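Local coordinates for protein alpha-L-rhamnosidase (PDB 3W5M) that hydrolyses terminal non-reducing alpha-L-rhamnose residues, releasing rhamnose from citrus flavonoids such as naringin, rutin and hesperidin and from the arabinogalactan-protein gum arabic, at residues 9-14 with 25-30; 14-19 with 104-109. All blocks are in the same frame, centred on the assembly; numbering follows the deposited sequence.

How the interactions relate
From the N terminus, the chain enters interaction 1 at 9-14, turns through 11-14 and continues from Val14, where the two segments join, through 14-19 into interaction 2. Interaction 1 then closes a short loop when 25-30 returns antiparallel to 9-14. Interaction 2 closes a much longer one, since 104-109 arrives only after most of the domain has been built. The two loops cross rather than nest, because 14-19 lies inside the first and 25-30 inside the second. One N-terminal run is thereby tied to both sheets of the immunoglobulin-like domain. The contacts also meet directly, with Pro25 CG and Val11 CG2 packed on the ring of Trp108.

Interaction 1: 9-14 with 25-30; sequences PSVEYV and PRLSWP
Pro25 sets its CB against Val11 CG1 at 3.6 Å, the two side chains side by side and pointing the same way, where the chain enters a short antiparallel pairing with the strand at 10-11. Arg26 then supplies the polar part. Its guanidinium offers an edge to Glu12 and forms a side-on salt bridge with the carboxylate: NH2 donates to OE1 at 2.8 Å and NE to OE2 at 3.0 Å, both nearly straight and both on the syn side. The two planes are 30° apart. Arg26 N reaches the anti side of Glu12 OE2 at 2.8 Å, from the same face as NE, giving that oxygen two donors. A bend at chi2 of Glu12 (-71°) brings its CD round to this edge. An alanine in place of Glu12 would probably leave Arg26 N, NE and NH2 without these acceptors and the guanidinium less firmly fixed. NH1 makes a second salt bridge, to Asp712. Leu27 presses CD2 on Val11 CG2 at 3.4 Å, a tight carbon contact within a non-hydrogen-bonded pair. Ser28 and Ser10 form the hydrogen-bonded pair that follows, each backbone N bonded to the other's O. Their hydroxyls, 4.1 Å apart from OG to OG, share a water that also accepts from Tyr13 N and donates to Arg26 O, while Ser28 OG has a further bond with Leu72 N. Pro30 CD ends the contact near Pro9 CA. Val11 packs against Trp88 of strand 85-94 and Trp108 of strand 106-110, in the other sheet of the sandwich. Within the type I' turn at 11-14, Tyr13 rests on helix 658-671 and bonds through OH to Asp712, joining this N-terminal domain to the helical catalytic domain.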
loop_
_atom_site.group_PDB
_atom_site.type_symbol
_atom_site.label_atom_id
_atom_site.label_comp_id
_atom_site.label_asym_id
_atom_site.label_seq_id
_atom_site.Cartn_x
_atom_site.Cartn_y
_atom_site.Cartn_z
ATOM N N PRO A 9 16.457 9.982 21.304
ATOM C CA PRO A 9 16.496 11.032 20.296
ATOM C C PRO A 9 16.392 10.447 18.877
ATOM O O PRO A 9 16.746 9.293 18.642
ATOM C CB PRO A 9 17.850 11.698 20.544
ATOM C CG PRO A 9 18.710 10.618 21.112
ATOM C CD PRO A 9 17.789 9.711 21.886
ATOM N N SER A 10 15.871 11.222 17.941
ATOM C CA SER A 10 15.626 10.675 16.604
ATOM C C SER A 10 15.975 11.691 15.527
ATOM O O SER A 10 16.116 12.882 15.793
ATOM C CB SER A 10 14.167 10.217 16.447
ATOM O OG SER A 10 13.283 11.333 16.473
ATOM N N VAL A 11 16.117 11.186 14.309
ATOM C CA VAL A 11 16.455 12.010 13.159
ATOM C C VAL A 11 15.444 11.631 12.075
ATOM O O VAL A 11 15.303 10.463 11.720
ATOM C CB VAL A 11 17.895 11.751 12.683
ATOM C CG1 VAL A 11 18.219 12.629 11.475
ATOM C CG2 VAL A 11 18.906 12.046 13.806
ATOM N N GLU A 12 14.716 12.613 11.558
ATOM C CA GLU A 12 13.681 12.312 10.574
ATOM C C GLU A 12 12.772 11.149 11.012
ATOM O O GLU A 12 12.519 10.227 10.222
ATOM C CB GLU A 12 14.291 12.068 9.179
ATOM C CG GLU A 12 15.017 13.270 8.581
ATOM C CD GLU A 12 14.048 14.379 8.157
ATOM O OE1 GLU A 12 12.919 14.063 7.685
ATOM O OE2 GLU A 12 14.408 15.573 8.280
ATOM N N TYR A 13 12.275 11.237 12.253
ATOM C CA TYR A 13 11.289 10.316 12.834
ATOM C C TYR A 13 11.853 8.967 13.231
ATOM O O TYR A 13 11.109 8.118 13.698
ATOM C CB TYR A 13 10.102 10.082 11.870
ATOM C CG TYR A 13 9.246 11.315 11.688
ATOM C CD1 TYR A 13 8.251 11.611 12.589
ATOM C CD2 TYR A 13 9.431 12.169 10.599
ATOM C CE1 TYR A 13 7.444 12.732 12.430
ATOM C CE2 TYR A 13 8.631 13.306 10.425
ATOM C CZ TYR A 13 7.647 13.584 11.354
ATOM O OH TYR A 13 6.798 14.682 11.214
ATOM N N VAL A 14 13.136 8.730 13.026
ATOM C CA VAL A 14 13.633 7.371 13.334
ATOM C C VAL A 14 14.938 7.407 14.151
ATOM O O VAL A 14 15.678 8.376 14.095
ATOM C CB VAL A 14 13.782 6.453 12.086
ATOM C CG1 VAL A 14 12.520 6.409 11.210
ATOM C CG2 VAL A 14 14.985 6.817 11.268
ATOM N N PRO A 25 18.706 17.330 8.038
ATOM C CA PRO A 25 17.893 16.332 8.761
ATOM C C PRO A 25 17.319 16.926 10.041
ATOM O O PRO A 25 18.015 17.661 10.740
ATOM C CB PRO A 25 18.885 15.185 9.074
ATOM C CG PRO A 25 20.235 15.720 8.772
ATOM C CD PRO A 25 20.076 16.867 7.805
ATOM N N ARG A 26 16.071 16.587 10.357
ATOM C CA ARG A 26 15.363 17.189 11.503
ATOM C C ARG A 26 15.501 16.325 12.736
ATOM O O ARG A 26 15.128 15.147 12.730
ATOM C CB ARG A 26 13.900 17.417 11.166
ATOM C CG ARG A 26 13.724 18.485 10.084
ATOM C CD ARG A 26 12.284 18.495 9.541
ATOM N NE ARG A 26 11.989 17.220 8.894
ATOM C CZ ARG A 26 10.763 16.807 8.557
ATOM N NH1 ARG A 26 9.700 17.570 8.792
ATOM N NH2 ARG A 26 10.613 15.625 7.992
ATOM N N LEU A 27 15.989 16.936 13.805
ATOM C CA LEU A 27 16.379 16.227 15.022
ATOM C C LEU A 27 15.288 16.403 16.072
ATOM O O LEU A 27 14.670 17.487 16.166
ATOM C CB LEU A 27 17.692 16.851 15.532
ATOM C CG LEU A 27 18.873 16.854 14.546
ATOM C CD1 LEU A 27 20.045 17.602 15.174
ATOM C CD2 LEU A 27 19.269 15.436 14.217
ATOM N N SER A 28 15.041 15.360 16.869
ATOM C CA SER A 28 14.030 15.424 17.925
ATOM C C SER A 28 14.562 14.843 19.225
ATOM O O SER A 28 15.317 13.855 19.201
ATOM C CB SER A 28 12.765 14.654 17.527
ATOM O OG SER A 28 12.077 15.293 16.435
ATOM N N TRP A 29 14.171 15.433 20.347
ATOM C CA TRP A 29 14.607 14.942 21.675
ATOM C C TRP A 29 13.472 14.898 22.705
ATOM O O TRP A 29 13.305 15.817 23.508
ATOM C CB TRP A 29 15.862 15.683 22.193
ATOM C CG TRP A 29 15.831 17.199 22.079
ATOM C CD1 TRP A 29 15.353 18.086 23.003
ATOM C CD2 TRP A 29 16.339 17.988 20.995
ATOM N NE1 TRP A 29 15.508 19.377 22.542
ATOM C CE2 TRP A 29 16.112 19.345 21.323
ATOM C CE3 TRP A 29 16.943 17.677 19.767
ATOM C CZ2 TRP A 29 16.480 20.396 20.482
ATOM C CZ3 TRP A 29 17.349 18.726 18.942
ATOM C CH2 TRP A 29 17.095 20.071 19.296
ATOM N N PRO A 30 12.685 13.810 22.686
ATOM C CA PRO A 30 11.730 13.627 23.777
ATOM C C PRO A 30 12.499 13.686 25.112
ATOM O O PRO A 30 13.661 13.235 25.192
ATOM C CB PRO A 30 11.175 12.210 23.534
ATOM C CG PRO A 30 11.543 11.850 22.122
ATOM C CD PRO A 30 12.784 12.635 21.803
HETATM O O HOH W 1 13.113 13.349 14.373
#

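Interaction 2: 14-19 with 104-109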
loop_
_atom_site.group_PDB
_atom_site.type_symbol
_atom_site.label_atom_id
_atom_site.label_comp_id
_atom_site.label_asym_id
_atom_site.label_seq_id
_atom_site.Cartn_x
_atom_site.Cartn_y
_atom_site.Cartn_z
ATOM N N VAL A 14 13.136 8.730 13.026
ATOM C CA VAL A 14 13.633 7.371 13.334
ATOM C C VAL A 14 14.938 7.407 14.151
ATOM O O VAL A 14 15.678 8.376 14.095
ATOM C CB VAL A 14 13.782 6.453 12.086
ATOM C CG1 VAL A 14 12.520 6.409 11.210
ATOM C CG2 VAL A 14 14.985 6.817 11.268
ATOM N N GLN A 15 15.234 6.317 14.858
ATOM C CA GLN A 15 16.493 6.194 15.547
ATOM C C GLN A 15 17.530 5.633 14.576
ATOM O O GLN A 15 17.299 4.610 13.929
ATOM C CB GLN A 15 16.332 5.262 16.759
ATOM C CG GLN A 15 15.339 5.766 17.796
ATOM C CD GLN A 15 15.779 5.421 19.205
ATOM O OE1 GLN A 15 15.904 4.251 19.569
ATOM N NE2 GLN A 15 16.064 6.444 19.989
ATOM N N ARG A 16 18.653 6.324 14.440
ATOM C CA ARG A 16 19.777 5.818 13.614
ATOM C C ARG A 16 19.449 5.481 12.145
ATOM O O ARG A 16 19.712 4.365 11.676
ATOM C CB ARG A 16 20.458 4.624 14.323
ATOM C CG ARG A 16 20.942 4.940 15.729
ATOM C CD ARG A 16 21.511 3.698 16.420
ATOM N NE ARG A 16 20.444 2.717 16.603
ATOM C CZ ARG A 16 19.604 2.678 17.641
ATOM N NH1 ARG A 16 19.689 3.536 18.658
ATOM N NH2 ARG A 16 18.654 1.770 17.644
ATOM N N PRO A 17 18.885 6.445 11.390
ATOM C CA PRO A 17 18.581 6.131 9.991
ATOM C C PRO A 17 19.861 5.932 9.206
ATOM O O PRO A 17 20.808 6.706 9.366
ATOM C CB PRO A 17 17.856 7.375 9.482
ATOM C CG PRO A 17 18.245 8.470 10.410
ATOM C CD PRO A 17 18.496 7.818 11.758
ATOM N N LEU A 18 19.878 4.886 8.394
ATOM C CA LEU A 18 21.020 4.549 7.559
ATOM C C LEU A 18 20.653 4.865 6.123
ATOM O O LEU A 18 19.753 4.226 5.538
ATOM C CB LEU A 18 21.306 3.044 7.678
ATOM C CG LEU A 18 22.453 2.443 6.860
ATOM C CD1 LEU A 18 23.798 2.800 7.473
ATOM C CD2 LEU A 18 22.321 0.925 6.861
ATOM N N GLY A 19 21.360 5.824 5.522
ATOM C CA GLY A 19 21.122 6.170 4.111
ATOM C C GLY A 19 20.092 7.296 3.982
ATOM O O GLY A 19 19.135 7.180 3.229
ATOM N N ALA A 104 22.866 10.234 25.372
ATOM C CA ALA A 104 23.765 9.184 24.938
ATOM C C ALA A 104 23.974 9.363 23.420
ATOM O O ALA A 104 23.005 9.520 22.675
ATOM C CB ALA A 104 23.160 7.824 25.224
ATOM N N PRO A 105 25.241 9.382 22.964
ATOM C CA PRO A 105 25.497 9.648 21.541
ATOM C C PRO A 105 24.676 8.780 20.593
ATOM O O PRO A 105 24.469 7.592 20.845
ATOM C CB PRO A 105 26.990 9.339 21.401
ATOM C CG PRO A 105 27.536 9.691 22.761
ATOM C CD PRO A 105 26.497 9.164 23.711
ATOM N N SER A 106 24.189 9.385 19.508
ATOM C CA SER A 106 23.454 8.632 18.503
ATOM C C SER A 106 24.048 8.978 17.142
ATOM O O SER A 106 25.053 9.681 17.075
ATOM C CB SER A 106 21.954 8.965 18.561
ATOM O OG SER A 106 21.234 8.057 17.716
ATOM N N TRP A 107 23.455 8.493 16.055
ATOM C CA TRP A 107 24.028 8.790 14.754
ATOM C C TRP A 107 22.981 8.730 13.648
ATOM O O TRP A 107 21.905 8.108 13.819
ATOM C CB TRP A 107 25.211 7.832 14.442
ATOM C CG TRP A 107 24.873 6.352 14.458
ATOM C CD1 TRP A 107 25.086 5.465 15.504
ATOM C CD2 TRP A 107 24.303 5.570 13.384
ATOM N NE1 TRP A 107 24.652 4.207 15.146
ATOM C CE2 TRP A 107 24.180 4.237 13.853
ATOM C CE3 TRP A 107 23.874 5.867 12.076
ATOM C CZ2 TRP A 107 23.656 3.209 13.064
ATOM C CZ3 TRP A 107 23.340 4.838 11.289
ATOM C CH2 TRP A 107 23.236 3.522 11.789
ATOM N N TRP A 108 23.268 9.414 12.543
ATOM C CA TRP A 108 22.603 9.111 11.260
ATOM C C TRP A 108 23.685 8.972 10.206
ATOM O O TRP A 108 24.796 9.466 10.394
ATOM C CB TRP A 108 21.558 10.167 10.877
ATOM C CG TRP A 108 22.100 11.448 10.276
ATOM C CD1 TRP A 108 22.256 11.738 8.948
ATOM C CD2 TRP A 108 22.532 12.615 10.992
ATOM N NE1 TRP A 108 22.761 13.011 8.792
ATOM C CE2 TRP A 108 22.934 13.576 10.029
ATOM C CE3 TRP A 108 22.597 12.952 12.356
ATOM C CZ2 TRP A 108 23.400 14.841 10.387
ATOM C CZ3 TRP A 108 23.066 14.208 12.715
ATOM C CH2 TRP A 108 23.452 15.142 11.732
ATOM N N GLU A 109 23.384 8.283 9.116
ATOM C CA GLU A 109 24.351 8.126 8.054
ATOM C C GLU A 109 23.740 8.554 6.728
ATOM O O GLU A 109 22.662 8.098 6.353
ATOM C CB GLU A 109 24.864 6.673 8.003
ATOM C CG GLU A 109 25.969 6.452 6.980
ATOM C CD GLU A 109 26.522 5.031 6.998
ATOM O OE1 GLU A 109 26.860 4.544 8.098
ATOM O OE2 GLU A 109 26.642 4.400 5.923
HETATM O O HOH W 2 19.479 9.355 15.895
HETATM O O HOH W 3 21.971 5.070 19.083
#
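Arg16 lays its aliphatic stem over one face of the Trp107 indole, CB standing 3.7 Å from the centroid of the six-membered ring in a CH-pi contact, while CD reaches NE1 at 3.4 Å. Trp107 CG lies between its own backbone N and carbonyl carbon (chi1 58°), and chi2 of -98° then sets the ring with a face to this stem. The polar end of Arg16 goes to water instead: NH1 donates to one molecule at 2.8 Å, itself only weakly linked to Ser106 OG. That hydroxyl is bonded better to a second water, at 2.8 Å, which makes weak bonds to Arg16 N and Trp107 O. Trp107 O is also approached by the CA-H of Arg16, almost in line with the hydrogen.

Backbone groups are paired more directly. Glu109 N donates to Pro17 O at 3.0 Å, and Glu109 O accepts from Gly19 N at 2.7 Å. Leu18, between these two bonds, lies opposite Glu109, and its own O is hydrogen-bonded to a bound Tris molecule, probably from the crystallisation liquor. Leu18 CD1 sits beside the Glu109 carboxylate, 3.6 Å from CD. That charge is met by salt bridges from OE1 to Arg85 and from OE2 to Arg320. On the other face of the strand, Pro17 CG packs on Trp108 CB.

A short parallel pairing of the run that follows strand 10-11 with strand 106-110, after the same run has paired antiparallel in the other sheet, resembles the A-to-A' strand switch of immunoglobulin-like sandwiches.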